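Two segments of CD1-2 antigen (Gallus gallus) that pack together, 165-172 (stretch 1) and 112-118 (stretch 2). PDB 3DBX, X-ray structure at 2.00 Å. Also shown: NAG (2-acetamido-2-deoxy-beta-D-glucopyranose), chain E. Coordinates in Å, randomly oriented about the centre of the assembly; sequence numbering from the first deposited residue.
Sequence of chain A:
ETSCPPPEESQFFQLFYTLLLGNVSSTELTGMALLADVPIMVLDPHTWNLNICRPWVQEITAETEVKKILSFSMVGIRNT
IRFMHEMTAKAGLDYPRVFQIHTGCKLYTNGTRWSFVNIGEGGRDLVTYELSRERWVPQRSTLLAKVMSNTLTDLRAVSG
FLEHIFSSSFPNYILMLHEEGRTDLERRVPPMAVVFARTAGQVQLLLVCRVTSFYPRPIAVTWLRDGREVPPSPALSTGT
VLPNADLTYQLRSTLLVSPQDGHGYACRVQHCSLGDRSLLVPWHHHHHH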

ATOM      1  N   ILE A 165     -13.739  -7.138 -20.626  1.00 73.67           N
ATOM      2  CA  ILE A 165     -12.499  -6.972 -19.880  1.00 69.00           C
ATOM      3  C   ILE A 165     -12.494  -7.859 -18.641  1.00 66.88           C
ATOM      4  O   ILE A 165     -11.559  -8.629 -18.427  1.00 65.06           O
ATOM      5  CB  ILE A 165     -12.312  -5.496 -19.483  1.00 65.83           C
ATOM      6  CG1 ILE A 165     -11.760  -4.672 -20.652  1.00 67.60           C
ATOM      7  CG2 ILE A 165     -11.398  -5.359 -18.317  1.00 62.19           C
ATOM      8  CD1 ILE A 165     -11.315  -3.244 -20.202  1.00 64.43           C
ATOM      9  N   PHE A 166     -13.558  -7.760 -17.848  1.00 67.82           N
ATOM     10  CA  PHE A 166     -13.645  -8.449 -16.562  1.00 66.62           C
ATOM     11  C   PHE A 166     -14.052  -9.911 -16.664  1.00 69.91           C
ATOM     12  O   PHE A 166     -13.792 -10.684 -15.744  1.00 68.75           O
ATOM     13  CB  PHE A 166     -14.592  -7.706 -15.606  1.00 66.78           C
ATOM     14  CG  PHE A 166     -14.078  -6.365 -15.175  1.00 62.77           C
ATOM     15  CD1 PHE A 166     -12.911  -6.260 -14.422  1.00 59.28           C
ATOM     16  CD2 PHE A 166     -14.760  -5.209 -15.520  1.00 63.63           C
ATOM     17  CE1 PHE A 166     -12.422  -5.029 -14.034  1.00 56.88           C
ATOM     18  CE2 PHE A 166     -14.291  -3.972 -15.144  1.00 59.42           C
ATOM     19  CZ  PHE A 166     -13.114  -3.873 -14.400  1.00 57.79           C
ATOM     20  N   SER A 167     -14.694 -10.286 -17.771  1.00 74.97           N
ATOM     21  CA  SER A 167     -15.141 -11.677 -17.992  1.00 79.38           C
ATOM     22  C   SER A 167     -14.121 -12.537 -18.729  1.00 79.48           C
ATOM     23  O   SER A 167     -14.108 -13.769 -18.579  1.00 82.18           O
ATOM     24  CB  SER A 167     -16.453 -11.721 -18.789  1.00 85.14           C
ATOM     25  OG  SER A 167     -17.417 -10.874 -18.210  1.00 86.79           O
ATOM     26  N   SER A 168     -13.308 -11.900 -19.565  1.00 77.43           N
ATOM     27  CA  SER A 168     -12.435 -12.635 -20.460  1.00 78.76           C
ATOM     28  C   SER A 168     -10.990 -12.209 -20.322  1.00 73.96           C
ATOM     29  O   SER A 168     -10.127 -13.041 -20.045  1.00 73.41           O
ATOM     30  CB  SER A 168     -12.900 -12.469 -21.908  1.00 83.50           C
ATOM     31  OG  SER A 168     -11.892 -12.888 -22.813  1.00 85.45           O
ATOM     32  N   SER A 169     -10.734 -10.915 -20.493  1.00 71.05           N
ATOM     33  CA  SER A 169      -9.374 -10.416 -20.623  1.00 67.41           C
ATOM     34  C   SER A 169      -8.574 -10.555 -19.338  1.00 62.83           C
ATOM     35  O   SER A 169      -7.500 -11.170 -19.342  1.00 61.90           O
ATOM     36  CB  SER A 169      -9.371  -8.976 -21.148  1.00 66.93           C
ATOM     37  OG  SER A 169      -9.884  -8.941 -22.481  1.00 71.53           O
ATOM     38  N   PHE A 170      -9.104 -10.018 -18.238  1.00 59.98           N
ATOM     39  CA  PHE A 170      -8.388 -10.057 -16.955  1.00 55.79           C
ATOM     40  C   PHE A 170      -8.266 -11.465 -16.336  1.00 56.14           C
ATOM     41  O   PHE A 170      -7.190 -11.795 -15.837  1.00 53.56           O
ATOM     42  CB  PHE A 170      -8.943  -9.045 -15.932  1.00 53.41           C
ATOM     43  CG  PHE A 170      -8.724  -7.602 -16.299  1.00 51.87           C
ATOM     44  CD1 PHE A 170      -7.924  -7.239 -17.384  1.00 53.31           C
ATOM     45  CD2 PHE A 170      -9.302  -6.599 -15.527  1.00 50.81           C
ATOM     46  CE1 PHE A 170      -7.709  -5.891 -17.716  1.00 53.42           C
ATOM     47  CE2 PHE A 170      -9.099  -5.237 -15.837  1.00 51.82           C
ATOM     48  CZ  PHE A 170      -8.290  -4.883 -16.933  1.00 51.41           C
ATOM     49  N   PRO A 171      -9.359 -12.285 -16.339  1.00 59.11           N
ATOM     50  CA  PRO A 171      -9.268 -13.690 -15.911  1.00 60.64           C
ATOM     51  C   PRO A 171      -8.213 -14.565 -16.615  1.00 61.94           C
ATOM     52  O   PRO A 171      -7.483 -15.293 -15.927  1.00 61.21           O
ATOM     53  CB  PRO A 171     -10.684 -14.227 -16.173  1.00 65.44           C
ATOM     54  CG  PRO A 171     -11.535 -13.060 -16.022  1.00 64.45           C
ATOM     55  CD  PRO A 171     -10.757 -11.930 -16.635  1.00 61.86           C
ATOM     56  N   ASN A 172      -8.157 -14.539 -17.951  1.00 64.07           N
ATOM     57  CA  ASN A 172      -7.079 -15.201 -18.703  1.00 65.10           C
ATOM     58  C   ASN A 172      -5.664 -14.731 -18.311  1.00 61.06           C
ATOM     59  O   ASN A 172      -4.747 -15.541 -18.202  1.00 60.99           O
ATOM     60  CB  ASN A 172      -7.284 -15.049 -20.217  1.00 68.63           C
ATOM     61  CG  ASN A 172      -8.300 -16.042 -20.776  1.00 76.08           C
ATOM     62  OD1 ASN A 172      -9.414 -16.173 -20.257  1.00 79.46           O
ATOM     63  ND2 ASN A 172      -7.916 -16.750 -21.844  1.00 80.59           N
TER
HETATM   64  C1  NAG E 521     -18.377 -19.390  -4.335  1.00106.60           C
HETATM   65  C2  NAG E 521     -19.523 -19.593  -3.337  1.00112.08           C
HETATM   66  C3  NAG E 521     -20.186 -18.245  -3.055  1.00110.77           C
HETATM   67  C4  NAG E 521     -19.149 -17.233  -2.549  1.00103.76           C
HETATM   68  C5  NAG E 521     -17.909 -17.209  -3.450  1.00 97.34           C
HETATM   69  C6  NAG E 521     -16.798 -16.384  -2.813  1.00 90.60           C
HETATM   70  C7  NAG E 521     -20.545 -21.815  -3.292  1.00125.84           C
HETATM   71  C8  NAG E 521     -21.870 -22.271  -2.750  1.00134.53           C
HETATM   72  N2  NAG E 521     -20.487 -20.579  -3.798  1.00120.51           N
HETATM   73  O3  NAG E 521     -21.202 -18.409  -2.093  1.00116.86           O
HETATM   74  O4  NAG E 521     -19.710 -15.935  -2.457  1.00102.68           O
HETATM   75  O5  NAG E 521     -17.431 -18.519  -3.729  1.00 99.28           O
HETATM   76  O6  NAG E 521     -16.034 -17.179  -1.934  1.00 90.53           O
HETATM   77  O7  NAG E 521     -19.576 -22.574  -3.258  1.00124.51           O
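Stretch 2, residues 112-118: TRWSFVN

Stretch 2 crosses stretch 1 as an extended strand over a helix. Residues 113-118 are in β conformation, with Thr 112 leading in from a loop, and the strand runs on beyond Asn 118; residues 165-172 belong to a helix that begins earlier and continues later in the chain. The N-to-C directions make an angle of 106°, so the strand crosses the helix at close to a right angle, and the axes come no closer than 9.5 Å. The contact is small, 267 Å² with both sides summed, and contains no hydrogen bond between the stretches; it is made by van der Waals contact, in part between side chains and in part between side chains and backbone carbonyls.

Ile 165 does not touch the strand, but its carbonyl closes a wider, pi-type turn spanning 165-169, Ile 165 O accepting from Phe 170 N at 2.8 Å. Phe 166 is the centre of the contact. Its CA-to-CB bond points toward the strand, with chi1 in m, and its CA lies 6.5 Å from the CA of Ser 115, its nearest CA across the contact. Phe 166 CB meets Ser 115 OG at 3.5 Å, while the far end of the ring reaches along the strand, CZ lying 3.4 Å from Val 117 CG2 and 3.9 Å from Phe 116 O. The valine methyl sits at the ring edge, near its plane. Phe 116 itself turns its CA-to-CB bond away from the helix, so it meets the phenyl ring through its backbone carbonyl. At the other end of the same residue, Phe 166 O lies 3.8 Å from Arg 113 CD; this carbonyl is buried by the contact and has no polar partner anywhere in the model.

Ser 167 points its CB away, but its backbone still comes near the arginine: Ser 167 O lies over one face of the guanidinium, 4.2 Å from Arg 113 NH1. Ser 168 and Ser 169 make no contact with the strand. Phe 170 points CB toward it but does not reach contact. Pro 171, the next residue and five on from Phe 166, returns to the contact, its CG 4.1 Å from Arg 113 CD, so one methylene of the arginine, CD, packs against both the Phe 166 carbonyl oxygen and the proline ring. Having no amide hydrogen, Pro 171 N makes no bond to the preceding turn, and the helix is kinked there; regular bonding resumes with Asn 172 N to Ser 168 O at 3.2 Å.

Away from the helix, Thr 112 OG1 approaches O5 of the NAG at 3.3 Å.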

ATOM      1  N   THR A 112     -16.878 -18.315  -9.297  1.00 97.04           N
ATOM      2  CA  THR A 112     -17.285 -16.906  -9.196  1.00 94.47           C
ATOM      3  C   THR A 112     -16.128 -15.891  -9.267  1.00 86.65           C
ATOM      4  O   THR A 112     -14.987 -16.200  -8.907  1.00 83.83           O
ATOM      5  CB  THR A 112     -18.120 -16.664  -7.912  1.00 97.07           C
ATOM      6  OG1 THR A 112     -17.405 -17.164  -6.776  1.00 96.71           O
ATOM      7  CG2 THR A 112     -19.465 -17.371  -7.998  1.00105.10           C
ATOM      8  N   ARG A 113     -16.437 -14.687  -9.753  1.00 83.78           N
ATOM      9  CA  ARG A 113     -15.476 -13.580  -9.826  1.00 77.05           C
ATOM     10  C   ARG A 113     -15.997 -12.366  -9.073  1.00 75.20           C
ATOM     11  O   ARG A 113     -17.201 -12.102  -9.083  1.00 79.04           O
ATOM     12  CB  ARG A 113     -15.247 -13.130 -11.275  1.00 76.17           C
ATOM     13  CG  ARG A 113     -14.603 -14.129 -12.228  1.00 76.95           C
ATOM     14  CD  ARG A 113     -14.805 -13.661 -13.679  1.00 77.28           C
ATOM     15  NE  ARG A 113     -16.092 -14.088 -14.235  1.00 81.28           N
ATOM     16  CZ  ARG A 113     -16.254 -15.196 -14.948  1.00 84.91           C
ATOM     17  NH1 ARG A 113     -15.213 -15.983 -15.195  1.00 82.53           N
ATOM     18  NH2 ARG A 113     -17.453 -15.527 -15.411  1.00 91.93           N
ATOM     19  N   TRP A 114     -15.094 -11.615  -8.448  1.00 69.52           N
ATOM     20  CA  TRP A 114     -15.432 -10.286  -7.959  1.00 67.23           C
ATOM     21  C   TRP A 114     -14.686  -9.254  -8.806  1.00 62.47           C
ATOM     22  O   TRP A 114     -13.461  -9.303  -8.900  1.00 58.38           O
ATOM     23  CB  TRP A 114     -15.093 -10.129  -6.472  1.00 66.53           C
ATOM     24  CG  TRP A 114     -15.495  -8.783  -5.867  1.00 66.41           C
ATOM     25  CD1 TRP A 114     -16.673  -8.100  -6.072  1.00 69.32           C
ATOM     26  CD2 TRP A 114     -14.731  -7.986  -4.941  1.00 64.13           C
ATOM     27  NE1 TRP A 114     -16.673  -6.926  -5.351  1.00 67.91           N
ATOM     28  CE2 TRP A 114     -15.503  -6.833  -4.643  1.00 64.35           C
ATOM     29  CE3 TRP A 114     -13.468  -8.129  -4.340  1.00 61.37           C
ATOM     30  CZ2 TRP A 114     -15.051  -5.830  -3.771  1.00 62.34           C
ATOM     31  CZ3 TRP A 114     -13.024  -7.129  -3.467  1.00 58.44           C
ATOM     32  CH2 TRP A 114     -13.814  -5.996  -3.196  1.00 58.44           C
ATOM     33  N   SER A 115     -15.433  -8.344  -9.428  1.00 62.43           N
ATOM     34  CA  SER A 115     -14.854  -7.297 -10.272  1.00 59.22           C
ATOM     35  C   SER A 115     -15.440  -5.947  -9.893  1.00 57.64           C
ATOM     36  O   SER A 115     -16.612  -5.860  -9.552  1.00 60.58           O
ATOM     37  CB  SER A 115     -15.123  -7.582 -11.751  1.00 61.97           C
ATOM     38  OG  SER A 115     -14.335  -8.670 -12.239  1.00 64.39           O
ATOM     39  N   PHE A 116     -14.628  -4.896  -9.945  1.00 52.75           N
ATOM     40  CA  PHE A 116     -15.094  -3.550  -9.594  1.00 51.72           C
ATOM     41  C   PHE A 116     -14.320  -2.447 -10.313  1.00 48.99           C
ATOM     42  O   PHE A 116     -13.161  -2.637 -10.690  1.00 46.29           O
ATOM     43  CB  PHE A 116     -15.057  -3.330  -8.070  1.00 50.35           C
ATOM     44  CG  PHE A 116     -13.664  -3.394  -7.467  1.00 46.95           C
ATOM     45  CD1 PHE A 116     -13.189  -4.573  -6.908  1.00 44.85           C
ATOM     46  CD2 PHE A 116     -12.839  -2.257  -7.445  1.00 43.60           C
ATOM     47  CE1 PHE A 116     -11.920  -4.622  -6.342  1.00 42.59           C
ATOM     48  CE2 PHE A 116     -11.582  -2.311  -6.900  1.00 41.49           C
ATOM     49  CZ  PHE A 116     -11.119  -3.508  -6.350  1.00 39.50           C
ATOM     50  N   VAL A 117     -14.980  -1.310 -10.514  1.00 49.89           N
ATOM     51  CA  VAL A 117     -14.324  -0.081 -10.953  1.00 48.51           C
ATOM     52  C   VAL A 117     -14.812   1.087 -10.109  1.00 48.59           C
ATOM     53  O   VAL A 117     -16.014   1.405 -10.104  1.00 51.83           O
ATOM     54  CB  VAL A 117     -14.580   0.285 -12.415  1.00 50.72           C
ATOM     55  CG1 VAL A 117     -13.761   1.535 -12.769  1.00 49.81           C
ATOM     56  CG2 VAL A 117     -14.220  -0.855 -13.342  1.00 51.63           C
ATOM     57  N   ASN A 118     -13.870   1.728  -9.414  1.00 45.60           N
ATOM     58  CA  ASN A 118     -14.158   2.904  -8.596  1.00 45.96           C
ATOM     59  C   ASN A 118     -13.390   4.150  -9.037  1.00 44.53           C
ATOM     60  O   ASN A 118     -12.182   4.097  -9.214  1.00 41.54           O
ATOM     61  CB  ASN A 118     -13.796   2.600  -7.140  1.00 45.45           C
ATOM     62  CG  ASN A 118     -14.651   1.515  -6.538  1.00 47.15           C
ATOM     63  OD1 ASN A 118     -15.775   1.297  -6.952  1.00 53.81           O
ATOM     64  ND2 ASN A 118     -14.118   0.827  -5.561  1.00 47.10           N
TER